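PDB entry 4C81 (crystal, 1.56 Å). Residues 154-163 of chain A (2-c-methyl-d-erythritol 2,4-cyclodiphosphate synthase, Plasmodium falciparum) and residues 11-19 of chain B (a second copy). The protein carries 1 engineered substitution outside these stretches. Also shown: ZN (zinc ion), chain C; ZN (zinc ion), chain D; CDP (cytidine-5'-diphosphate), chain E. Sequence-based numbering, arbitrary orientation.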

# COMPACT_ATOMS: atom_id res chain seq x y z
N VAL A 154 -3.95 13.34 4.52
CA VAL A 154 -4.93 12.79 3.58
C VAL A 154 -4.71 13.42 2.20
O VAL A 154 -4.61 14.65 2.08
CB VAL A 154 -6.39 13.00 4.06
CG1 VAL A 154 -6.73 14.47 4.18
CG2 VAL A 154 -7.36 12.28 3.13
N LYS A 155 -4.62 12.57 1.19
CA LYS A 155 -4.31 12.97 -0.18
C LYS A 155 -5.22 12.22 -1.13
O LYS A 155 -5.58 11.07 -0.87
CB LYS A 155 -2.84 12.65 -0.53
CG LYS A 155 -1.85 12.82 0.62
CD LYS A 155 -0.40 12.71 0.16
CE LYS A 155 0.00 11.30 -0.23
NZ LYS A 155 -0.00 10.33 0.90
N GLY A 156 -5.58 12.86 -2.25
CA GLY A 156 -6.39 12.25 -3.29
C GLY A 156 -5.67 12.20 -4.62
O GLY A 156 -4.90 13.11 -4.94
N LYS A 157 -5.92 11.14 -5.38
CA LYS A 157 -5.40 10.96 -6.73
C LYS A 157 -6.51 10.38 -7.60
O LYS A 157 -7.24 9.50 -7.16
CB LYS A 157 -4.21 9.99 -6.73
CG LYS A 157 -2.98 10.51 -6.01
CD LYS A 157 -2.22 11.55 -6.83
CE LYS A 157 -1.48 10.92 -8.00
NZ LYS A 157 -0.45 11.83 -8.56
N THR A 158 -6.63 10.87 -8.84
CA THR A 158 -7.55 10.25 -9.80
C THR A 158 -6.96 8.94 -10.31
O THR A 158 -5.82 8.60 -9.99
CB THR A 158 -7.85 11.16 -11.02
OG1 THR A 158 -6.70 11.22 -11.88
CG2 THR A 158 -8.25 12.56 -10.58
N HIS A 159 -7.75 8.22 -11.10
CA HIS A 159 -7.27 7.02 -11.79
C HIS A 159 -7.23 7.23 -13.31
O HIS A 159 -7.42 6.28 -14.09
CB HIS A 159 -8.16 5.83 -11.42
CG HIS A 159 -7.47 4.51 -11.52
ND1 HIS A 159 -7.64 3.66 -12.59
CD2 HIS A 159 -6.59 3.90 -10.69
CE1 HIS A 159 -6.91 2.58 -12.41
NE2 HIS A 159 -6.27 2.69 -11.26
N GLU A 160 -6.98 8.48 -13.73
CA GLU A 160 -6.79 8.85 -15.15
C GLU A 160 -7.97 8.47 -16.04
O GLU A 160 -7.80 8.19 -17.24
CB GLU A 160 -5.48 8.24 -15.69
CG GLU A 160 -4.22 8.75 -15.00
CD GLU A 160 -3.95 10.22 -15.26
OE1 GLU A 160 -4.23 10.69 -16.38
OE2 GLU A 160 -3.46 10.91 -14.35
N LYS A 161 -9.17 8.47 -15.45
CA LYS A 161 -10.40 8.05 -16.13
C LYS A 161 -10.35 6.63 -16.72
O LYS A 161 -11.12 6.32 -17.63
CB LYS A 161 -10.78 9.07 -17.21
CG LYS A 161 -10.82 10.51 -16.72
CD LYS A 161 -11.33 11.46 -17.79
CE LYS A 161 -11.34 12.90 -17.30
NZ LYS A 161 -12.29 13.11 -16.17
N LEU A 162 -9.48 5.77 -16.18
CA LEU A 162 -9.38 4.38 -16.60
C LEU A 162 -9.89 3.41 -15.53
O LEU A 162 -9.75 3.67 -14.32
CB LEU A 162 -7.93 4.03 -16.93
CG LEU A 162 -7.24 4.82 -18.04
CD1 LEU A 162 -5.80 4.36 -18.18
CD2 LEU A 162 -7.99 4.66 -19.36
N GLY A 163 -10.47 2.30 -15.97
CA GLY A 163 -10.91 1.25 -15.06
C GLY A 163 -12.13 1.64 -14.25
O GLY A 163 -12.71 2.70 -14.47
N GLY B 11 5.07 7.05 5.40
CA GLY B 11 4.45 7.66 4.25
C GLY B 11 4.23 6.65 3.14
O GLY B 11 5.03 5.74 2.95
N GLN B 12 3.12 6.82 2.41
CA GLN B 12 2.85 6.04 1.21
C GLN B 12 2.44 6.99 0.10
O GLN B 12 1.51 7.77 0.26
CB GLN B 12 1.75 5.02 1.44
CG GLN B 12 1.51 4.13 0.23
CD GLN B 12 0.38 3.17 0.44
OE1 GLN B 12 -0.78 3.57 0.46
NE2 GLN B 12 0.71 1.89 0.59
N GLY B 13 3.12 6.90 -1.03
CA GLY B 13 2.79 7.67 -2.21
C GLY B 13 2.24 6.74 -3.28
O GLY B 13 2.64 5.58 -3.36
N TYR B 14 1.28 7.24 -4.03
CA TYR B 14 0.71 6.51 -5.15
C TYR B 14 0.71 7.41 -6.38
O TYR B 14 0.50 8.62 -6.28
CB TYR B 14 -0.72 6.08 -4.82
CG TYR B 14 -1.49 5.61 -6.03
CD1 TYR B 14 -1.32 4.33 -6.52
CD2 TYR B 14 -2.39 6.45 -6.68
CE1 TYR B 14 -2.03 3.88 -7.63
CE2 TYR B 14 -3.11 6.02 -7.78
CZ TYR B 14 -2.92 4.74 -8.26
OH TYR B 14 -3.62 4.31 -9.36
N ASP B 15 0.96 6.82 -7.54
CA ASP B 15 0.80 7.54 -8.79
C ASP B 15 0.45 6.57 -9.91
O ASP B 15 0.75 5.37 -9.84
CB ASP B 15 2.06 8.33 -9.14
CG ASP B 15 1.81 9.39 -10.20
OD1 ASP B 15 0.65 9.80 -10.42
OD2 ASP B 15 2.81 9.82 -10.82
N ILE B 16 -0.21 7.11 -10.93
CA ILE B 16 -0.59 6.37 -12.13
C ILE B 16 -0.50 7.32 -13.32
O ILE B 16 -0.89 8.49 -13.22
CB ILE B 16 -2.03 5.78 -12.01
CG1 ILE B 16 -2.45 5.07 -13.30
CG2 ILE B 16 -3.04 6.86 -11.63
CD1 ILE B 16 -3.75 4.28 -13.19
N HIS B 17 0.03 6.83 -14.44
CA HIS B 17 -0.00 7.57 -15.69
C HIS B 17 -0.36 6.67 -16.86
O HIS B 17 -0.04 5.48 -16.86
CB HIS B 17 1.33 8.30 -15.94
CG HIS B 17 1.51 9.51 -15.08
ND1 HIS B 17 0.76 10.66 -15.25
CD2 HIS B 17 2.32 9.74 -14.03
CE1 HIS B 17 1.12 11.55 -14.35
NE2 HIS B 17 2.06 11.02 -13.59
N LYS B 18 -1.04 7.27 -17.84
CA LYS B 18 -1.41 6.59 -19.08
C LYS B 18 -0.18 6.46 -19.96
O LYS B 18 0.63 7.39 -20.06
CB LYS B 18 -2.49 7.38 -19.83
CG LYS B 18 -3.81 7.51 -19.08
CD LYS B 18 -4.78 8.45 -19.80
CE LYS B 18 -5.25 7.90 -21.15
NZ LYS B 18 -5.91 6.57 -21.03
N ILE B 19 -0.04 5.30 -20.59
CA ILE B 19 1.08 5.05 -21.48
C ILE B 19 0.63 4.45 -22.81
O ILE B 19 -0.48 3.93 -22.93
CB ILE B 19 2.13 4.10 -20.85
CG1 ILE B 19 1.49 2.75 -20.46
CG2 ILE B 19 2.77 4.75 -19.63
CD1 ILE B 19 2.48 1.62 -20.39
ZN ZN C . 2.64 11.61 -11.72
ZN ZN D . -4.98 1.29 -10.49
O3B CDP E . -2.32 13.97 -13.16
PB CDP E . -1.80 14.23 -11.65
O1B CDP E . -0.53 13.27 -11.49
O2B CDP E . -1.42 15.65 -11.41
O3A CDP E . -2.89 13.65 -10.62
PA CDP E . -4.48 13.89 -10.74
O1A CDP E . -4.85 14.47 -12.05
O2A CDP E . -5.14 12.64 -10.30
O5' CDP E . -4.76 15.00 -9.61
C5' CDP E . -3.86 16.09 -9.38
C4' CDP E . -4.12 16.71 -8.01
O4' CDP E . -5.55 16.92 -7.89
C3' CDP E . -3.79 15.73 -6.88
O3' CDP E . -2.40 15.83 -6.52
C2' CDP E . -4.68 16.24 -5.76
O2' CDP E . -4.07 17.37 -5.11
C1' CDP E . -5.94 16.72 -6.50
N1 CDP E . -7.01 15.68 -6.34
C2 CDP E . -7.66 15.55 -5.10
O2 CDP E . -7.36 16.28 -4.16
N3 CDP E . -8.66 14.59 -4.95
C4 CDP E . -9.03 13.75 -5.99
N4 CDP E . -9.98 12.85 -5.79
C5 CDP E . -8.39 13.87 -7.23
C6 CDP E . -7.39 14.82 -7.40
O HOH W 1 1.62 11.06 -6.72
O HOH W 2 1.70 12.78 -10.69

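Two strands from neighbouring copies run almost parallel here, 11° apart in direction, but their axes come no closer than 8.3 Å. That is too far for backbone pairing, and no main-chain hydrogen bond joins the stretches. Side chains must bridge the gap, and both direct hydrogen bonds across it come from lysine ammonium groups. As chain A leaves its strand the backbones draw nearer, from 9.1 Å between CA of K155(A) and CA of G13(B) to 6.7 Å between CA of H159(A) and CA of I16(B).

The first rule is that a long lysine can reach a backbone carbonyl on a strand too distant to pair with. K155(A) points toward chain B, and its NZ donates to O of Q12(B) at 3.0 Å; the same NZ has further bonding elsewhere in the structure.

K157(A), two residues on and also pointing toward chain B, meets acceptors of several kinds. Its NZ forms a salt bridge with OD1 of D15(B) at 3.0 Å, donates to water 1 at 2.9 Å, and makes a weak hydrogen bond to O1B of CDP at 3.3 Å. Water 1 in turn donates to O of Y14(B), 2.7 Å from the water oxygen, so a second carbonyl is satisfied at one remove. CB of K157(A) sits at the edge of the Y14(B) ring, 4.0 Å from CD2 of Y14(B); from there chi1 to chi3 all lie in m wells, folding the rest of the chain, and chi4 is t.

D15(B) divides its carboxylate between two tasks. While OD1 takes the lysine, a weak bond from its own strand, N of I16(B) at 2.9 Å, and a weak one from water 2, OD2 binds the chain C zinc at 2.0 Å. NE2 of H17(B) binds that zinc at 2.0 Å too, which explains why OD2 of D15(B) and NE2 of H17(B) lie 3.1 Å apart without a hydrogen bond. Water 2, also on this zinc, donates to O1B of CDP at 2.4 Å, linking metal to diphosphate. T158(A) anchors the nucleotide from chain A: its N and OG1 both donate to O2A of CDP, at 2.7 and 2.6 Å.

A type I' turn from H159(A) to L162(A) then closes with N of L162(A) donating to O of H159(A) at 3.0 Å. The H159(A) ring is fixed at both nitrogens: ND1 donates to O of L162(A) at 2.7 Å, and NE2 binds the chain D zinc at 2.1 Å. With its polar atoms committed, the ring offers a face to I16(B), whose CD1 lies 3.6 Å from the ring centroid in a CH-pi contact.

Beyond this, the aliphatic parts of E160(A) and K18(B) pack against each other, CB of E160(A) lying 3.8 Å from CG of K18(B), and E160(A) also packs against I16(B), with its CG 4.0 Å from CG2 of I16(B). Separately, CD2 of L162(A) approaches NZ of K18(B) at 3.3 Å, a methyl carbon against an ammonium group, with no hydrogen bond possible to the carbon.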